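Long-range contacts in flagellar hook associated protein type 3 FlgL (Legionella pneumophila subsp. pneumophila, PDB 5YTI), which probably serves as a structural protein of the bacterial flagellum, helping to join the hook to the flagellin filament: residues Asn82-Leu87 and Gln120-Tyr124; Gly179-Phe183 and His337-Val341; Val182-Ser188 and Ala291-Phe297; Gly189-Phe193 and Ser210-Glu216; Thr299-Met303 and Leu327-Ile331. One frame throughout, in Å; residues are numbered along the deposited sequence. Where two conformers were deposited one is given.

Contact 1 (Asn82-Leu87 and Gln120-Tyr124)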
# COMPACT_ATOMS: atom_id res chain seq x y z
N ASN A 82 -0.98 20.80 -4.26
CA ASN A 82 -1.98 21.32 -3.28
C ASN A 82 -2.28 20.29 -2.19
O ASN A 82 -2.41 20.61 -1.02
CB ASN A 82 -3.34 21.63 -3.96
CG ASN A 82 -3.33 22.86 -4.85
OD1 ASN A 82 -2.56 23.80 -4.65
ND2 ASN A 82 -4.22 22.86 -5.85
N ALA A 83 -2.44 19.04 -2.61
CA ALA A 83 -2.84 18.00 -1.73
C ALA A 83 -1.72 17.64 -0.77
O ALA A 83 -1.97 17.14 0.34
CB ALA A 83 -3.26 16.78 -2.53
N VAL A 84 -0.48 17.90 -1.17
CA VAL A 84 0.63 17.70 -0.23
C VAL A 84 0.54 18.79 0.84
O VAL A 84 0.56 18.51 2.03
CB VAL A 84 2.02 17.66 -0.92
CG1 VAL A 84 3.15 17.81 0.10
CG2 VAL A 84 2.15 16.37 -1.72
N ASN A 85 0.40 20.03 0.40
CA ASN A 85 0.14 21.14 1.32
C ASN A 85 -0.85 20.80 2.42
O ASN A 85 -0.58 21.05 3.61
CB ASN A 85 -0.38 22.34 0.54
CG ASN A 85 0.73 23.07 -0.17
OD1 ASN A 85 1.90 22.89 0.17
ND2 ASN A 85 0.37 23.90 -1.16
N SER A 86 -1.99 20.24 2.03
CA SER A 86 -3.00 19.85 2.99
C SER A 86 -2.47 18.79 3.97
O SER A 86 -2.78 18.82 5.16
CB SER A 86 -4.25 19.35 2.26
OG SER A 86 -4.86 20.39 1.51
N LEU A 87 -1.67 17.85 3.49
CA LEU A 87 -1.20 16.78 4.34
C LEU A 87 -0.11 17.26 5.21
O LEU A 87 0.07 16.72 6.28
CB LEU A 87 -0.67 15.64 3.51
CG LEU A 87 -1.82 14.85 2.88
CD1 LEU A 87 -1.38 14.09 1.63
CD2 LEU A 87 -2.43 13.92 3.93
N GLN A 120 -11.21 19.65 1.99
CA GLN A 120 -10.25 20.13 0.98
C GLN A 120 -9.77 18.97 0.10
O GLN A 120 -9.81 19.05 -1.13
CB GLN A 120 -9.08 20.85 1.68
CG GLN A 120 -8.19 21.71 0.79
CD GLN A 120 -7.66 22.97 1.47
OE1 GLN A 120 -8.12 24.07 1.16
NE2 GLN A 120 -6.68 22.82 2.38
N LEU A 121 -9.39 17.86 0.72
CA LEU A 121 -8.84 16.71 0.00
C LEU A 121 -9.88 16.02 -0.84
O LEU A 121 -9.56 15.50 -1.91
CB LEU A 121 -8.19 15.73 0.96
CG LEU A 121 -6.92 16.22 1.64
CD1 LEU A 121 -6.53 15.23 2.70
CD2 LEU A 121 -5.77 16.36 0.67
N LEU A 122 -11.12 16.01 -0.39
CA LEU A 122 -12.21 15.50 -1.24
C LEU A 122 -12.45 16.37 -2.50
O LEU A 122 -12.91 15.86 -3.53
CB LEU A 122 -13.52 15.38 -0.44
CG LEU A 122 -13.48 14.34 0.68
CD1 LEU A 122 -14.50 14.60 1.78
CD2 LEU A 122 -13.65 12.94 0.11
N ASP A 123 -12.20 17.67 -2.40
CA ASP A 123 -12.41 18.58 -3.51
C ASP A 123 -11.30 18.25 -4.52
O ASP A 123 -11.58 18.09 -5.71
CB ASP A 123 -12.35 20.07 -3.09
CG ASP A 123 -13.58 20.53 -2.26
OD1 ASP A 123 -14.46 19.69 -1.99
OD2 ASP A 123 -13.68 21.74 -1.88
N TYR A 124 -10.07 18.08 -4.02
CA TYR A 124 -8.92 17.75 -4.89
C TYR A 124 -9.13 16.41 -5.58
O TYR A 124 -8.89 16.26 -6.77
CB TYR A 124 -7.60 17.76 -4.13
CG TYR A 124 -7.24 19.06 -3.41
CD1 TYR A 124 -7.59 20.31 -3.93
CD2 TYR A 124 -6.52 19.04 -2.24
CE1 TYR A 124 -7.25 21.49 -3.29
CE2 TYR A 124 -6.18 20.21 -1.58
CZ TYR A 124 -6.55 21.44 -2.11
OH TYR A 124 -6.21 22.58 -1.43
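A83 and L121, with CA atoms 6.4 Å apart, mark the backbone register where segments 82-87 and 120-124 run nearly antiparallel, their helix axes coming within 10.0 Å at 163°. At one end the Y124 ring is wedged between the two backbones. N82 CB lies over one face, displaced toward the rim, and makes a CH-pi contact 4.0 Å from the centroid of the Y124 ring; the two side chains cross at about a right angle. The opposite face is backed from its own helix by the carbonyl oxygen of Q120. S86 OG comes to the ring edge in plane, 3.4 Å from Y124 CE2, while A83 approaches the ring obliquely, its CB 4.0 Å from Y124 CD2. I79, one turn before N82, also touches this tyrosine.

L121 takes over farther along. Its CD2 branch packs against S86 CB at 3.7 Å and also reaches A83 CB, whereas CD1 has a looser approach to L87 CD2. Q120 NE2 gives the same S86 OG a weak, bent hydrogen bond of 3.2 Å. Q120 gets there with CG anti to its backbone N (chi1 -165°) and a bend at chi2 that brings the amide over to the serine. L87 and L121 both continue onto I296 of helix 296-307, and L87 also onto I331 and I338 of helix 316-374. Small A83 and S86 facing L121 and Y124 thus close an antiparallel helical hairpin, made by helices 49-96 and 104-125, in the helical N-terminal region of the flagellin family.

Contact 2 (Gly179-Phe183 and His337-Val341)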
# COMPACT_ATOMS: atom_id res chain seq x y z
N GLY A 179 -7.88 7.51 -8.92
CA GLY A 179 -8.12 7.77 -7.50
C GLY A 179 -7.82 6.60 -6.61
O GLY A 179 -7.40 6.78 -5.47
N ASP A 180 -8.03 5.39 -7.14
CA ASP A 180 -7.74 4.18 -6.38
C ASP A 180 -6.25 4.12 -6.11
O ASP A 180 -5.82 3.76 -5.02
CB ASP A 180 -8.20 2.93 -7.13
CG ASP A 180 -7.36 2.64 -8.37
OD1 ASP A 180 -7.31 3.53 -9.26
OD2 ASP A 180 -6.74 1.54 -8.43
N ASN A 181 -5.43 4.51 -7.08
CA ASN A 181 -4.00 4.59 -6.83
C ASN A 181 -3.62 5.80 -5.99
O ASN A 181 -2.86 5.66 -5.05
CB ASN A 181 -3.19 4.57 -8.11
CG ASN A 181 -1.72 4.43 -7.85
OD1 ASN A 181 -1.30 3.59 -7.06
ND2 ASN A 181 -0.94 5.26 -8.47
N VAL A 182 -4.15 6.99 -6.29
CA VAL A 182 -3.65 8.19 -5.62
C VAL A 182 -4.14 8.35 -4.18
O VAL A 182 -3.35 8.65 -3.31
CB VAL A 182 -4.00 9.46 -6.40
CG1 VAL A 182 -3.52 10.67 -5.63
CG2 VAL A 182 -3.37 9.43 -7.77
N PHE A 183 -5.42 8.09 -3.95
CA PHE A 183 -6.06 8.41 -2.68
C PHE A 183 -6.51 7.24 -1.82
O PHE A 183 -6.59 7.40 -0.61
CB PHE A 183 -7.27 9.29 -2.95
CG PHE A 183 -6.92 10.61 -3.59
CD1 PHE A 183 -6.49 11.66 -2.82
CD2 PHE A 183 -7.06 10.80 -4.95
CE1 PHE A 183 -6.17 12.87 -3.40
CE2 PHE A 183 -6.75 12.00 -5.54
CZ PHE A 183 -6.30 13.05 -4.77
N HIS A 337 3.43 8.42 -0.47
CA HIS A 337 2.81 7.78 -1.59
C HIS A 337 2.53 8.77 -2.69
O HIS A 337 2.65 8.47 -3.87
CB HIS A 337 1.52 7.15 -1.14
CG HIS A 337 0.67 6.72 -2.28
ND1 HIS A 337 1.07 5.76 -3.17
CD2 HIS A 337 -0.55 7.16 -2.69
CE1 HIS A 337 0.12 5.60 -4.08
NE2 HIS A 337 -0.87 6.44 -3.81
N ILE A 338 2.13 9.97 -2.31
CA ILE A 338 1.82 11.00 -3.28
C ILE A 338 3.08 11.51 -3.95
O ILE A 338 3.14 11.62 -5.17
CB ILE A 338 1.05 12.16 -2.65
CG1 ILE A 338 -0.36 11.68 -2.37
CG2 ILE A 338 0.97 13.35 -3.57
CD1 ILE A 338 -1.20 12.80 -1.83
N LEU A 339 4.10 11.81 -3.17
CA LEU A 339 5.40 12.10 -3.75
C LEU A 339 5.81 11.07 -4.82
O LEU A 339 6.49 11.43 -5.78
CB LEU A 339 6.48 12.20 -2.67
CG LEU A 339 7.90 12.49 -3.16
CD1 LEU A 339 7.99 13.80 -3.95
CD2 LEU A 339 8.85 12.53 -1.98
N SER A 340 5.45 9.79 -4.67
CA SER A 340 5.87 8.79 -5.66
C SER A 340 5.03 8.96 -6.89
O SER A 340 5.52 8.79 -8.01
CB SER A 340 5.83 7.35 -5.14
OG SER A 340 4.52 6.82 -5.04
N VAL A 341 3.76 9.31 -6.71
CA VAL A 341 2.93 9.66 -7.86
C VAL A 341 3.51 10.90 -8.53
O VAL A 341 3.57 10.94 -9.72
CB VAL A 341 1.45 9.88 -7.51
CG1 VAL A 341 0.67 10.29 -8.72
CG2 VAL A 341 0.83 8.60 -6.95
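H337 reaches from the long helix 316-374 to the backbone of N181, linking the short helix 179-184, set obliquely, to the helical bundle. The segment axes approach to 10.0 Å at 127°; V182, within the wider pi-type turn 180-183, and I338 are nearest by CA.

The polar part centres on the imidazole. With CG anti to the backbone N (chi1 167°), H337 sends NE2-H to N181 O; this hydrogen bond is modelled at 2.5 Å, a length not to be trusted at this resolution. The ring meets the other helix by its edge: V182 O also lies near its plane, 3.2 Å from H337 CD2. The amide of N181 stands perpendicular to the imidazole, its OD1 3.9 Å from H337 CE1, and that oxygen is taken by N293 ND2 of the second subunit.

The apolar part is V182 CG2 on V341 CG1 at 4.2 Å. L80 of helix 49-96 touches both valines, so this patch merges with the bundle core. Separately, the N181 amide meets a methyl, ND2 passing V341 CG2 at 4.1 Å, the two side chains running in opposite directions.

S340 OG is hydrogen-bonded to A291 O of the second subunit. Within segment 337-341 it also donates to H337 O at 2.8 Å, tilted 28° from the carbonyl plane and on the same face as the other donor to that oxygen, V341 N.

Contact 3 (Val182-Ser188 and Ala291-Phe297)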
# COMPACT_ATOMS: atom_id res chain seq x y z
N VAL A 182 -4.15 6.99 -6.29
CA VAL A 182 -3.65 8.19 -5.62
C VAL A 182 -4.14 8.35 -4.18
O VAL A 182 -3.35 8.65 -3.31
CB VAL A 182 -4.00 9.46 -6.40
CG1 VAL A 182 -3.52 10.67 -5.63
CG2 VAL A 182 -3.37 9.43 -7.77
N PHE A 183 -5.42 8.09 -3.95
CA PHE A 183 -6.06 8.41 -2.68
C PHE A 183 -6.51 7.24 -1.82
O PHE A 183 -6.59 7.40 -0.61
CB PHE A 183 -7.27 9.29 -2.95
CG PHE A 183 -6.92 10.61 -3.59
CD1 PHE A 183 -6.49 11.66 -2.82
CD2 PHE A 183 -7.06 10.80 -4.95
CE1 PHE A 183 -6.17 12.87 -3.40
CE2 PHE A 183 -6.75 12.00 -5.54
CZ PHE A 183 -6.30 13.05 -4.77
N MSE A 184 -6.83 6.08 -2.39
CA MSE A 184 -7.52 5.04 -1.61
C MSE A 184 -6.67 3.93 -1.04
O MSE A 184 -6.88 3.49 0.10
CB MSE A 184 -8.65 4.39 -2.40
CG MSE A 184 -9.48 5.41 -3.17
SE MSE A 184 -10.78 6.40 -2.06
CE MSE A 184 -11.51 4.82 -1.15
N ARG A 185 -5.73 3.40 -1.79
CA ARG A 185 -5.01 2.23 -1.32
C ARG A 185 -3.65 2.63 -0.80
O ARG A 185 -2.73 2.84 -1.57
CB ARG A 185 -4.85 1.22 -2.44
CG ARG A 185 -6.12 0.97 -3.23
CD ARG A 185 -7.33 0.78 -2.34
NE ARG A 185 -8.46 0.33 -3.14
CZ ARG A 185 -9.61 -0.07 -2.62
NH1 ARG A 185 -9.79 -0.05 -1.31
NH2 ARG A 185 -10.59 -0.49 -3.42
N ILE A 186 -3.55 2.76 0.52
CA ILE A 186 -2.35 3.21 1.20
C ILE A 186 -2.36 2.40 2.45
O ILE A 186 -3.38 2.34 3.13
CB ILE A 186 -2.44 4.68 1.59
CG1 ILE A 186 -2.74 5.49 0.35
CG2 ILE A 186 -1.16 5.14 2.24
CD1 ILE A 186 -2.67 6.98 0.59
N PRO A 187 -1.25 1.74 2.75
CA PRO A 187 -1.40 0.82 3.85
C PRO A 187 -1.42 1.55 5.18
O PRO A 187 -0.79 2.63 5.36
CB PRO A 187 -0.16 -0.10 3.72
CG PRO A 187 0.50 0.29 2.43
CD PRO A 187 0.11 1.73 2.21
N SER A 188 -2.20 0.96 6.08
CA SER A 188 -2.37 1.47 7.43
C SER A 188 -1.20 1.07 8.30
O SER A 188 -0.37 0.23 7.92
CB SER A 188 -3.63 0.89 8.03
OG SER A 188 -3.63 -0.54 7.91
N ALA A 291 -1.07 -4.95 7.60
CA ALA A 291 -1.55 -3.70 7.10
C ALA A 291 -2.67 -3.92 6.12
O ALA A 291 -2.74 -4.92 5.42
CB ALA A 291 -0.44 -2.96 6.44
N LYS A 292 -3.52 -2.91 6.05
CA LYS A 292 -4.78 -3.00 5.36
C LYS A 292 -4.89 -1.77 4.49
O LYS A 292 -4.58 -0.68 4.96
CB LYS A 292 -5.86 -2.99 6.42
CG LYS A 292 -7.22 -3.44 5.94
CD LYS A 292 -8.21 -3.34 7.09
CE LYS A 292 -9.55 -3.99 6.76
NZ LYS A 292 -10.46 -3.09 5.96
N ASN A 293 -5.32 -1.90 3.25
CA ASN A 293 -5.52 -0.68 2.46
C ASN A 293 -6.56 0.22 3.12
O ASN A 293 -7.57 -0.26 3.64
CB ASN A 293 -5.89 -0.98 1.01
CG ASN A 293 -4.66 -1.30 0.16
OD1 ASN A 293 -3.56 -0.78 0.41
ND2 ASN A 293 -4.84 -2.17 -0.85
N GLU A 294 -6.30 1.52 3.13
CA GLU A 294 -7.21 2.45 3.78
C GLU A 294 -6.96 3.86 3.25
O GLU A 294 -5.81 4.35 3.31
CB GLU A 294 -7.05 2.37 5.32
CG GLU A 294 -7.09 3.72 6.03
CD GLU A 294 -7.29 3.67 7.54
OE1 GLU A 294 -6.63 2.86 8.21
OE2 GLU A 294 -8.08 4.48 8.07
N SER A 295 -8.03 4.51 2.76
CA SER A 295 -7.97 5.86 2.13
C SER A 295 -7.39 6.93 3.01
O SER A 295 -7.49 6.84 4.22
CB SER A 295 -9.36 6.35 1.66
OG SER A 295 -10.33 6.43 2.70
N ILE A 296 -6.79 7.93 2.42
CA ILE A 296 -6.34 9.06 3.22
C ILE A 296 -7.54 9.56 3.96
O ILE A 296 -7.45 9.97 5.10
CB ILE A 296 -5.88 10.23 2.37
CG1 ILE A 296 -4.71 9.84 1.50
CG2 ILE A 296 -5.45 11.39 3.25
CD1 ILE A 296 -4.69 10.66 0.23
N PHE A 297 -8.67 9.54 3.29
CA PHE A 297 -9.87 10.08 3.86
C PHE A 297 -10.21 9.49 5.21
O PHE A 297 -10.35 10.24 6.17
CB PHE A 297 -11.00 9.92 2.88
CG PHE A 297 -10.64 10.39 1.50
CD1 PHE A 297 -10.27 11.70 1.30
CD2 PHE A 297 -10.65 9.52 0.42
CE1 PHE A 297 -9.93 12.14 0.04
CE2 PHE A 297 -10.32 9.95 -0.84
CZ PHE A 297 -9.96 11.27 -1.03
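F183 O accepts from I296 N at 3.1 Å and holds the end of helix 179-184 to the start of helix 296-307. Beyond it the two segments pair like strands around one antiparallel, non-hydrogen-bonded bridge, P187 with N293: E294 N donates to I186 O, and S188 N to K292 O at 3.1 Å. S188 OG, placed between its backbone N and carbonyl carbon (chi1 52°), takes K292 N at 3.0 Å, so one serine receives and gives to the same residue.

Around the helix ends the side chains are apolar. I296 CG1 meets I186 CD1 at 3.6 Å, and its CD1 turns to F183 CD1. The F183 and F297 rings are tilted by only 18° but slid apart, so they barely overlap. Selenomethionine M184, bent at chi2 and chi3, brings SE to the in-plane edge of F297, 5.0 Å from its centroid, a Met-aromatic contact. Farther along, R185 CB rests against the amide of N293, 3.6 Å from its CG.

Farther out, S295 OG N-caps helix 296-307 through S298 N, and E294 is held by S298 and R302. R185 and N293 turn their polar ends to D180 and N181 of the second subunit. Backbone bonds, helped by S188 OG, thus fasten the two crossings between helical core and beta-rich insertion, while the polar ends of R185 and N293 are engaged across the subunit interface.

Contact 4 (Gly189-Phe193 and Ser210-Glu216)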
# COMPACT_ATOMS: atom_id res chain seq x y z
N GLY A 189 -1.17 1.63 9.49
CA GLY A 189 -0.09 1.36 10.43
C GLY A 189 1.18 1.97 9.90
O GLY A 189 1.16 3.00 9.17
N ASN A 190 2.28 1.29 10.20
CA ASN A 190 3.58 1.73 9.79
C ASN A 190 3.86 1.30 8.39
O ASN A 190 5.00 1.47 7.91
CB ASN A 190 4.66 1.13 10.68
CG ASN A 190 4.59 -0.37 10.73
OD1 ASN A 190 4.09 -1.01 9.82
ND2 ASN A 190 5.08 -0.95 11.83
N GLY A 191 2.87 0.67 7.76
CA GLY A 191 2.98 0.26 6.38
C GLY A 191 2.95 -1.23 6.24
O GLY A 191 2.62 -1.77 5.18
N ARG A 192 3.31 -1.92 7.32
CA ARG A 192 3.35 -3.37 7.32
C ARG A 192 2.45 -3.96 8.41
O ARG A 192 1.73 -4.95 8.17
CB ARG A 192 4.80 -3.85 7.50
CG ARG A 192 5.70 -3.46 6.35
CD ARG A 192 5.30 -4.16 5.05
NE ARG A 192 5.49 -5.61 5.14
CZ ARG A 192 6.68 -6.21 5.09
NH1 ARG A 192 6.76 -7.53 5.17
NH2 ARG A 192 7.79 -5.49 4.96
N PHE A 193 2.49 -3.35 9.61
CA PHE A 193 1.52 -3.71 10.68
C PHE A 193 0.90 -2.54 11.47
O PHE A 193 1.52 -1.48 11.68
CB PHE A 193 2.09 -4.76 11.65
CG PHE A 193 3.40 -4.37 12.27
CD1 PHE A 193 4.60 -4.69 11.64
CD2 PHE A 193 3.43 -3.68 13.46
CE1 PHE A 193 5.82 -4.31 12.20
CE2 PHE A 193 4.65 -3.30 14.01
CZ PHE A 193 5.84 -3.63 13.39
N SER A 210 4.70 2.90 16.64
CA SER A 210 4.26 2.31 15.38
C SER A 210 5.14 1.11 15.03
O SER A 210 4.71 0.18 14.28
CB SER A 210 4.25 3.34 14.23
OG SER A 210 5.49 4.03 14.05
N GLY A 211 6.37 1.11 15.58
CA GLY A 211 7.32 0.02 15.39
C GLY A 211 7.64 -0.24 13.93
O GLY A 211 7.18 0.50 13.05
N SER A 212 8.43 -1.27 13.64
CA SER A 212 8.74 -1.62 12.25
C SER A 212 9.18 -3.09 12.09
O SER A 212 9.53 -3.75 13.05
CB SER A 212 9.91 -0.77 11.77
OG SER A 212 11.14 -1.43 12.11
N VAL A 213 9.20 -3.56 10.85
CA VAL A 213 9.83 -4.82 10.50
C VAL A 213 11.34 -4.60 10.38
O VAL A 213 11.80 -3.82 9.52
CB VAL A 213 9.33 -5.32 9.14
CG1 VAL A 213 10.12 -6.56 8.70
CG2 VAL A 213 7.84 -5.59 9.19
N THR A 214 12.10 -5.30 11.23
CA THR A 214 13.55 -5.19 11.29
C THR A 214 14.21 -6.40 10.68
O THR A 214 15.36 -6.32 10.27
CB THR A 214 14.10 -5.10 12.73
OG1 THR A 214 13.86 -6.33 13.40
CG2 THR A 214 13.47 -3.98 13.52
N ASN A 215 13.53 -7.54 10.63
CA ASN A 215 14.09 -8.69 9.96
C ASN A 215 13.09 -9.36 8.99
O ASN A 215 12.30 -10.21 9.35
CB ASN A 215 14.66 -9.63 11.01
CG ASN A 215 15.42 -10.79 10.40
OD1 ASN A 215 15.00 -11.34 9.36
ND2 ASN A 215 16.51 -11.20 11.04
N GLU A 216 13.18 -8.96 7.73
CA GLU A 216 12.26 -9.41 6.69
C GLU A 216 12.15 -10.93 6.57
O GLU A 216 11.06 -11.46 6.26
CB GLU A 216 12.67 -8.84 5.34
CG GLU A 216 11.59 -8.95 4.31
CD GLU A 216 10.34 -8.20 4.71
OE1 GLU A 216 9.28 -8.84 4.73
OE2 GLU A 216 10.41 -6.98 5.02
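N190 and F193 pack tightly on the S210-G211 backbone. N190 ND2 gives a 2.8 Å hydrogen bond to G211 O, coming from above that carbonyl's plane, and a weak one to S210 O. The same nitrogen stands 3.1 Å above the centre of the F193 ring. What fixes the amide is its other end: N190 OD1 accepts from R192 N and F193 N, both at 2.8 Å, an Asx turn within an Asx motif. F193, with CG between its backbone N and carbonyl carbon (chi1 55°), lays its ring along the backbone of 210-213, CZ 3.5 Å from S212 N, while V213 CG2 sits in plane at its edge.

F193 opens strand 193-197, an outer strand of the five-stranded sheet, and 207-213 is an outer strand of the three-stranded one, so the contact joins two antiparallel sheets.

The packing thins at V213, whose CG2 touches R192 CB at 3.9 Å and overlies the rim of one guanidinium face. T214 and N215 form the exposed turn, beyond which E216 returns to the buried R192, which grips it end-on: NH1 to OE1 at 2.9 Å and NH2 to OE2 at 3.0 Å, the guanidinium and carboxylate nearly coplanar. R192 NH2 also donates to N190 O of the second subunit.

Contact 5 (Thr299-Met303 and Leu327-Ile331)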
# COMPACT_ATOMS: atom_id res chain seq x y z
N THR A 299 -8.18 8.02 7.18
CA THR A 299 -7.07 8.45 8.06
C THR A 299 -7.39 9.80 8.73
O THR A 299 -7.20 9.99 9.94
CB THR A 299 -5.70 8.57 7.33
OG1 THR A 299 -5.14 7.28 7.08
CG2 THR A 299 -4.71 9.33 8.18
N VAL A 300 -7.87 10.74 7.94
CA VAL A 300 -8.24 12.04 8.49
C VAL A 300 -9.52 11.99 9.34
O VAL A 300 -9.59 12.71 10.35
CB VAL A 300 -8.40 13.09 7.39
CG1 VAL A 300 -8.74 14.42 8.03
CG2 VAL A 300 -7.14 13.22 6.55
N GLN A 301 -10.49 11.17 8.93
CA GLN A 301 -11.70 10.93 9.72
C GLN A 301 -11.32 10.45 11.09
O GLN A 301 -11.95 10.82 12.08
CB GLN A 301 -12.60 9.87 9.07
CG GLN A 301 -13.12 10.26 7.70
CD GLN A 301 -14.31 9.44 7.26
OE1 GLN A 301 -15.42 9.96 7.26
NE2 GLN A 301 -14.08 8.17 6.89
N ARG A 302 -10.28 9.63 11.12
CA ARG A 302 -9.74 9.06 12.33
C ARG A 302 -8.97 10.06 13.19
O ARG A 302 -8.98 9.95 14.42
CB ARG A 302 -8.80 7.92 11.98
CG ARG A 302 -9.47 6.59 11.63
CD ARG A 302 -8.70 5.44 12.26
NE ARG A 302 -7.75 4.80 11.37
CZ ARG A 302 -6.67 4.11 11.77
NH1 ARG A 302 -5.90 3.56 10.85
NH2 ARG A 302 -6.34 3.98 13.06
N MSE A 303 -8.28 11.02 12.57
CA MSE A 303 -7.54 12.01 13.35
C MSE A 303 -8.53 12.86 14.08
O MSE A 303 -8.28 13.28 15.22
CB MSE A 303 -6.64 12.89 12.52
CG MSE A 303 -5.32 12.27 12.07
SE MSE A 303 -4.66 13.51 10.67
CE MSE A 303 -4.54 15.16 11.70
N LEU A 327 -1.53 7.15 13.47
CA LEU A 327 -2.04 8.14 12.55
C LEU A 327 -0.91 9.00 12.01
O LEU A 327 -1.01 9.54 10.92
CB LEU A 327 -3.13 8.99 13.20
CG LEU A 327 -4.47 8.30 13.43
CD1 LEU A 327 -5.38 9.20 14.25
CD2 LEU A 327 -5.15 7.97 12.11
N LEU A 328 0.19 9.11 12.73
CA LEU A 328 1.29 9.84 12.19
C LEU A 328 1.88 9.02 11.08
O LEU A 328 2.21 9.53 10.03
CB LEU A 328 2.33 10.04 13.26
CG LEU A 328 3.52 10.84 12.82
CD1 LEU A 328 3.09 12.25 12.43
CD2 LEU A 328 4.50 10.86 13.99
N ALA A 329 1.99 7.72 11.28
CA ALA A 329 2.59 6.89 10.23
C ALA A 329 1.76 6.93 8.97
O ALA A 329 2.29 6.86 7.87
CB ALA A 329 2.76 5.45 10.70
N GLN A 330 0.45 7.05 9.12
CA GLN A 330 -0.43 6.98 7.96
C GLN A 330 -0.43 8.25 7.13
O GLN A 330 -0.40 8.19 5.90
CB GLN A 330 -1.84 6.61 8.40
CG GLN A 330 -1.88 5.16 8.83
CD GLN A 330 -3.27 4.68 9.17
OE1 GLN A 330 -3.40 3.67 9.86
NE2 GLN A 330 -4.32 5.38 8.68
N ILE A 331 -0.51 9.38 7.83
CA ILE A 331 -0.23 10.66 7.24
C ILE A 331 1.09 10.64 6.48
O ILE A 331 1.13 11.16 5.38
CB ILE A 331 -0.12 11.75 8.29
CG1 ILE A 331 -1.49 12.25 8.67
CG2 ILE A 331 0.68 12.90 7.74
CD1 ILE A 331 -2.38 12.51 7.48
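R302 has L327 CD2 over one face of its guanidinium, 4.0 Å above the plane and toward the rim, while the Q330 amide comes up obliquely, its plane turned 64° from that of the arginine. R302 NH1 and Q330 OE1 are 2.7 Å apart. R302 is held in salt bridges by E323 and E294, and Q330 OE1 accepts from G189 N. Along its own plane the amide points NE2 at T299 OG1, a hydrogen bond of 2.6 Å. Q330 reaches this spot with CG anti to the carbonyl carbon (chi1 -71°) and the rest of the chain extended.

The two segments belong to successive helices, 296-307 and 316-374, which fold back as an antiparallel helical hairpin; their axes approach to 10.2 Å at 147°.

On its apolar side L327 forks against the opposite backbone: CD2 lies 3.6 Å from T299 O, and CD1 3.7 Å from M303 CA. The side chain of selenomethionine M303 crosses that of I331 at about a right angle, SE 4.0 Å from I331 CG1, and I331 CD1 in turn meets T299 CG2 at 4.0 Å. Helix 49-96 covers this side, with I93 and Q94 on M303 and R91 on I331.

Contact 3 lies nearest the middle of the chain, its centre about 10 Å from those of contacts 2 and 5. It shares V182 and F183 with contact 2 and is tied to contact 5 by the salt bridge of E294 OE1 with R302 NH1 (2.8 Å). Contact 1 adds the N-terminal hairpin: L87 CD2 packs on I331 CD1 of contact 5 at 3.8 Å and L87 CD1 on I338 CD1 of contact 2 at 3.7 Å. Contact 4, in the beta-rich part, has its centre about 27 Å from that of contact 1, but joins contact 3 through a probable hydrogen bond between A291 N and R192 O (2.9 Å). Contacts 2 to 5 all touch the second subunit.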